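Local coordinates for protein lysozyme (Meretrix lusoria, PDB 4PJ2) that hydrolyses the beta-1,4 glycosidic bonds of bacterial peptidoglycan, killing Gram-positive bacteria, and also has chitinase activity, at residues L11-C15 against G36-I40; Y72-A77 against F89-H93. All blocks are in the same frame, centred on the assembly; numbering follows the deposited sequence. Where two conformers were deposited one is given.

Interactions 1 and 2 lie in series along the chain, interaction 1 coming wholly before interaction 2, with their centres about 13 Å apart in the helical core. Interaction 1 sets helix 8-19, which carries the predicted proton donor E18, against the turn joining strands 32-35 and 40-41. Interaction 2 packs helix 62-76 across helix 86-95. H93 and I14 bring the two together: H93 NE2 probably forms a hydrogen bond with F38 O at 2.7 Å, while I14 packs on H93 and A90. H93 thus links the hairpin loop to helix 86-95, and I14 links helix 8-19 to it, beside the substrate site to which H93 and Y72 belong.

Interaction 1: L11-C15 against G36-I40; sequences LSCIC and GYFQI
C15 and F38 bring their CA atoms to 5.4 Å where the helical segment 11-15 meets a type I turn running from G36 to Q39. No hydrogen bond joins the two segments; the ring of F38 does most of the work. C15 holds SG anti to its N (chi1 -163°), which lays the sulfur over one face of that ring, 4.4 Å from the F38 centroid and 22° off the normal, a sulfur-aromatic contact displaced toward the rim. Other contacts come at its edge: I14 CG2 approaches F38 CD2 in the ring plane at 3.9 Å, the two side chains crossing at about a right angle, and L11 O lies 3.6 Å from F38 CE2. That carbonyl is already engaged by C15 N in the helix. C15 SG also rests 3.9 Å from Y37 CB, so the C15-C21 disulfide is packed against two successive turn residues. C15 O and Y37 O come near one another, and S19 OG forms hydrogen bonds with both. Within the turn, G36 O accepts from Q39 N and again from Q39 NE2, the latter bond at 3.0 Å nearly straight (172°) and using a lone pair in the carbonyl plane; this folds the Q39 side chain back onto the turn. Beyond the turn, Q39 and I40 together sit opposite C35 in a G1 beta bulge. The contact sets the tip of the hairpin between strands 32-35 and 40-41 against helix 8-19, with A65 and S66 of helix 62-76 also touching F38, and helices 86-95 and 106-112 packing on I14.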
loop_
_atom_site.group_PDB
_atom_site.type_symbol
_atom_site.label_atom_id
_atom_site.label_comp_id
_atom_site.label_asym_id
_atom_site.label_seq_id
_atom_site.Cartn_x
_atom_site.Cartn_y
_atom_site.Cartn_z
ATOM N N LEU D 11 -8.321 -16.840 12.061
ATOM C CA LEU D 11 -8.013 -15.613 12.777
ATOM C C LEU D 11 -6.952 -15.838 13.848
ATOM O O LEU D 11 -6.043 -15.043 13.999
ATOM C CB LEU D 11 -9.269 -14.998 13.391
ATOM C CG LEU D 11 -10.235 -14.316 12.397
ATOM C CD1 LEU D 11 -11.496 -13.874 13.092
ATOM C CD2 LEU D 11 -9.601 -13.108 11.726
ATOM N N SER D 12 -7.048 -16.935 14.584
ATOM C CA SER D 12 -6.051 -17.259 15.587
ATOM C C SER D 12 -4.663 -17.400 14.955
ATOM O O SER D 12 -3.668 -16.890 15.485
ATOM C CB SER D 12 -6.472 -18.545 16.313
ATOM O OG SER D 12 -5.492 -18.968 17.256
ATOM N N CYS D 13 -4.586 -18.113 13.839
ATOM C CA CYS D 13 -3.312 -18.302 13.170
ATOM C C CYS D 13 -2.744 -16.986 12.659
ATOM O O CYS D 13 -1.538 -16.743 12.786
ATOM C CB CYS D 13 -3.445 -19.332 12.044
ATOM S SG CYS D 13 -3.740 -21.020 12.655
ATOM N N ILE D 14 -3.588 -16.122 12.091
ATOM C CA ILE D 14 -3.111 -14.821 11.652
ATOM C C ILE D 14 -2.633 -14.007 12.848
ATOM O O ILE D 14 -1.600 -13.347 12.783
ATOM C CB ILE D 14 -4.201 -14.039 10.884
ATOM C CG1 ILE D 14 -4.553 -14.794 9.595
ATOM C CG2 ILE D 14 -3.720 -12.610 10.591
ATOM C CD1 ILE D 14 -5.783 -14.256 8.840
ATOM N N CYS D 15 -3.388 -14.051 13.936
ATOM C CA CYS D 15 -3.007 -13.348 15.152
ATOM C C CYS D 15 -1.636 -13.836 15.634
ATOM O O CYS D 15 -0.745 -13.038 15.891
ATOM C CB CYS D 15 -4.101 -13.558 16.202
ATOM S SG CYS D 15 -4.081 -12.410 17.589
ATOM N N GLY D 36 -1.009 -3.419 17.229
ATOM C CA GLY D 36 -1.861 -4.381 17.905
ATOM C C GLY D 36 -1.778 -5.824 17.474
ATOM O O GLY D 36 -0.863 -6.238 16.755
ATOM N N TYR D 37 -2.774 -6.579 17.934
ATOM C CA TYR D 37 -2.870 -8.023 17.726
ATOM C C TYR D 37 -2.671 -8.455 16.283
ATOM O O TYR D 37 -2.046 -9.482 16.018
ATOM C CB TYR D 37 -4.255 -8.517 18.154
ATOM C CG TYR D 37 -4.523 -8.464 19.644
ATOM C CD1 TYR D 37 -5.108 -7.346 20.228
ATOM C CD2 TYR D 37 -4.223 -9.548 20.458
ATOM C CE1 TYR D 37 -5.364 -7.305 21.593
ATOM C CE2 TYR D 37 -4.480 -9.511 21.814
ATOM C CZ TYR D 37 -5.050 -8.389 22.371
ATOM O OH TYR D 37 -5.309 -8.355 23.718
ATOM N N PHE D 38 -3.256 -7.697 15.346
ATOM C CA PHE D 38 -3.252 -8.064 13.928
ATOM C C PHE D 38 -2.351 -7.153 13.099
ATOM O O PHE D 38 -2.311 -7.271 11.879
ATOM C CB PHE D 38 -4.684 -8.076 13.366
ATOM C CG PHE D 38 -5.515 -9.209 13.891
ATOM C CD1 PHE D 38 -6.251 -9.069 15.058
ATOM C CD2 PHE D 38 -5.511 -10.437 13.247
ATOM C CE1 PHE D 38 -7.011 -10.128 15.544
ATOM C CE2 PHE D 38 -6.258 -11.495 13.730
ATOM C CZ PHE D 38 -7.000 -11.345 14.884
ATOM N N GLN D 39 -1.620 -6.249 13.755
ATOM C CA GLN D 39 -0.695 -5.335 13.069
ATOM C C GLN D 39 -1.410 -4.585 11.928
ATOM O O GLN D 39 -1.019 -4.647 10.759
ATOM C CB GLN D 39 0.518 -6.108 12.567
ATOM C CG GLN D 39 1.428 -6.564 13.703
ATOM C CD GLN D 39 2.111 -5.390 14.370
ATOM O OE1 GLN D 39 3.056 -4.821 13.821
ATOM N NE2 GLN D 39 1.615 -4.994 15.533
ATOM N N ILE D 40 -2.441 -3.856 12.328
ATOM C CA ILE D 40 -3.299 -3.095 11.422
ATOM C C ILE D 40 -2.768 -1.676 11.287
ATOM O O ILE D 40 -2.430 -1.035 12.290
ATOM C CB ILE D 40 -4.746 -3.065 11.987
ATOM C CG1 ILE D 40 -5.388 -4.440 11.813
ATOM C CG2 ILE D 40 -5.597 -1.989 11.308
ATOM C CD1 ILE D 40 -6.692 -4.610 12.575
#

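Interaction 2: Y72-A77 against F89-H93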
loop_
_atom_site.group_PDB
_atom_site.type_symbol
_atom_site.label_atom_id
_atom_site.label_comp_id
_atom_site.label_asym_id
_atom_site.label_seq_id
_atom_site.Cartn_x
_atom_site.Cartn_y
_atom_site.Cartn_z
ATOM N N TYR D 72 -12.668 -6.142 6.535
ATOM C CA TYR D 72 -11.724 -6.010 5.437
ATOM C C TYR D 72 -11.876 -7.151 4.435
ATOM O O TYR D 72 -11.915 -6.927 3.221
ATOM C CB TYR D 72 -10.308 -5.983 5.986
ATOM C CG TYR D 72 -9.285 -5.392 5.045
ATOM C CD1 TYR D 72 -8.501 -6.194 4.226
ATOM C CD2 TYR D 72 -9.068 -4.020 5.006
ATOM C CE1 TYR D 72 -7.534 -5.642 3.388
ATOM C CE2 TYR D 72 -8.111 -3.465 4.162
ATOM C CZ TYR D 72 -7.350 -4.274 3.354
ATOM O OH TYR D 72 -6.380 -3.712 2.540
ATOM N N MET D 73 -11.993 -8.379 4.941
ATOM C CA MET D 73 -12.146 -9.520 4.067
ATOM C C MET D 73 -13.506 -9.491 3.367
ATOM O O MET D 73 -13.585 -9.821 2.203
ATOM C CB MET D 73 -11.932 -10.843 4.839
ATOM C CG MET D 73 -10.545 -10.981 5.482
ATOM S SD MET D 73 -9.227 -10.554 4.341
ATOM C CE MET D 73 -7.982 -10.025 5.520
ATOM N N LYS D 74 -14.556 -9.099 4.084
ATOM C CA LYS D 74 -15.884 -8.950 3.478
ATOM C C LYS D 74 -15.851 -7.946 2.328
ATOM O O LYS D 74 -16.476 -8.156 1.290
ATOM C CB LYS D 74 -16.887 -8.508 4.538
ATOM C CG LYS D 74 -18.311 -8.345 4.049
ATOM C CD LYS D 74 -19.263 -8.091 5.216
ATOM C CE LYS D 74 -20.652 -7.655 4.754
ATOM N NZ LYS D 74 -21.553 -7.351 5.904
ATOM N N ARG D 75 -15.114 -6.862 2.512
ATOM C CA ARG D 75 -15.011 -5.839 1.487
ATOM C C ARG D 75 -14.210 -6.303 0.271
ATOM O O ARG D 75 -14.634 -6.064 -0.873
ATOM C CB ARG D 75 -14.385 -4.574 2.069
ATOM C CG ARG D 75 -14.172 -3.473 1.045
ATOM C CD ARG D 75 -13.802 -2.172 1.711
ATOM N NE ARG D 75 -13.785 -1.100 0.724
ATOM C CZ ARG D 75 -13.861 0.189 1.022
ATOM N NH1 ARG D 75 -13.903 0.566 2.293
ATOM N NH2 ARG D 75 -13.893 1.098 0.052
ATOM N N TYR D 76 -13.070 -6.964 0.501
ATOM C CA TYR D 76 -12.094 -7.159 -0.566
ATOM C C TYR D 76 -11.908 -8.579 -1.094
ATOM O O TYR D 76 -11.568 -8.759 -2.257
ATOM C CB TYR D 76 -10.737 -6.626 -0.133
ATOM C CG TYR D 76 -10.635 -5.133 -0.062
ATOM C CD1 TYR D 76 -10.883 -4.353 -1.178
ATOM C CD2 TYR D 76 -10.248 -4.503 1.115
ATOM C CE1 TYR D 76 -10.728 -2.988 -1.128
ATOM C CE2 TYR D 76 -10.099 -3.127 1.163
ATOM C CZ TYR D 76 -10.348 -2.383 0.034
ATOM O OH TYR D 76 -10.197 -1.011 -0.015
ATOM N N ALA D 77 -12.029 -9.593 -0.239
ATOM C CA ALA D 77 -11.492 -10.896 -0.601
ATOM C C ALA D 77 -12.200 -11.527 -1.809
ATOM O O ALA D 77 -11.567 -11.960 -2.759
ATOM C CB ALA D 77 -11.539 -11.830 0.598
ATOM N N PHE D 89 -7.495 -15.314 3.012
ATOM C CA PHE D 89 -7.650 -14.242 3.990
ATOM C C PHE D 89 -6.309 -13.824 4.594
ATOM O O PHE D 89 -6.063 -12.643 4.801
ATOM C CB PHE D 89 -8.615 -14.636 5.105
ATOM C CG PHE D 89 -10.020 -14.974 4.632
ATOM C CD1 PHE D 89 -10.660 -16.111 5.110
ATOM C CD2 PHE D 89 -10.713 -14.145 3.747
ATOM C CE1 PHE D 89 -11.951 -16.429 4.697
ATOM C CE2 PHE D 89 -12.022 -14.469 3.334
ATOM C CZ PHE D 89 -12.627 -15.605 3.816
ATOM N N ALA D 90 -5.466 -14.803 4.939
ATOM C CA ALA D 90 -4.129 -14.492 5.447
ATOM C C ALA D 90 -3.333 -13.656 4.447
ATOM O O ALA D 90 -2.645 -12.698 4.829
ATOM C CB ALA D 90 -3.376 -15.797 5.804
ATOM N N ARG D 91 -3.370 -14.054 3.184
ATOM C CA ARG D 91 -2.619 -13.339 2.154
ATOM C C ARG D 91 -3.177 -11.921 1.886
ATOM O O ARG D 91 -2.413 -11.011 1.616
ATOM C CB ARG D 91 -2.500 -14.168 0.869
ATOM C CG ARG D 91 -1.653 -15.438 1.065
ATOM C CD ARG D 91 -1.537 -16.287 -0.190
ATOM N NE ARG D 91 -0.832 -15.614 -1.275
ATOM C CZ ARG D 91 -0.811 -16.032 -2.536
ATOM N NH1 ARG D 91 -1.467 -17.135 -2.895
ATOM N NH2 ARG D 91 -0.155 -15.327 -3.447
ATOM N N GLU D 92 -4.492 -11.738 2.007
ATOM C CA GLU D 92 -5.081 -10.393 1.971
ATOM C C GLU D 92 -4.624 -9.574 3.158
ATOM O O GLU D 92 -4.303 -8.412 3.050
ATOM C CB GLU D 92 -6.613 -10.475 2.004
ATOM C CG GLU D 92 -7.245 -11.128 0.788
ATOM C CD GLU D 92 -7.157 -10.271 -0.424
ATOM O OE1 GLU D 92 -8.112 -9.483 -0.637
ATOM O OE2 GLU D 92 -6.187 -10.405 -1.179
ATOM N N HIS D 93 -4.587 -10.217 4.316
ATOM C CA HIS D 93 -4.193 -9.493 5.494
ATOM C C HIS D 93 -2.760 -8.975 5.396
ATOM O O HIS D 93 -2.489 -7.846 5.761
ATOM C CB HIS D 93 -4.325 -10.362 6.724
ATOM C CG HIS D 93 -4.159 -9.571 7.959
ATOM N ND1 HIS D 93 -5.095 -8.652 8.369
ATOM C CD2 HIS D 93 -3.131 -9.480 8.839
ATOM C CE1 HIS D 93 -4.671 -8.048 9.461
ATOM N NE2 HIS D 93 -3.480 -8.534 9.767
#
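F89 O takes one hydrogen bond, the helical one from H93 N at 2.9 Å, and has the methyl M73 CE as a close van der Waals neighbour 3.3 Å away. M73 fills the crossing of two helices in the largely buried core of this lysozyme, its sulfur making a Met-aromatic contact with F89: segments 72-76 and 89-93 run almost perpendicular (96°), their axes 10.6 Å apart. M73 CG, placed by chi1 (-60°), lies 3.6 Å from F89 CD2; the bend at chi2 turns SD and CE toward helix 86-95. The sulfur lies obliquely to the F89 ring, 70° off its normal, and M73 SD touches E92 CB at 3.5 Å, the two side chains lying alongside each other and pointing opposite ways. CE ends near the backbone N of H93 and at the edge of its imidazole.

The contact backs onto the substrate site. H93 hydrogen-bonds through ND1 to Y44 OH and through NE2 to F38 O, Y72 stacks on Y44, and Y72 OH hydrogen-bonds to S28 of the putative exported protein bound alongside. E92 is buried, and its OE2 accepts from C100 N, which holds that oxygen; E92 OE1 lies 3.7 Å from A77 CA. At the end of the crossing, A77 CB meets the edge of the F89 ring near its plane, 3.8 Å from F89 CE2.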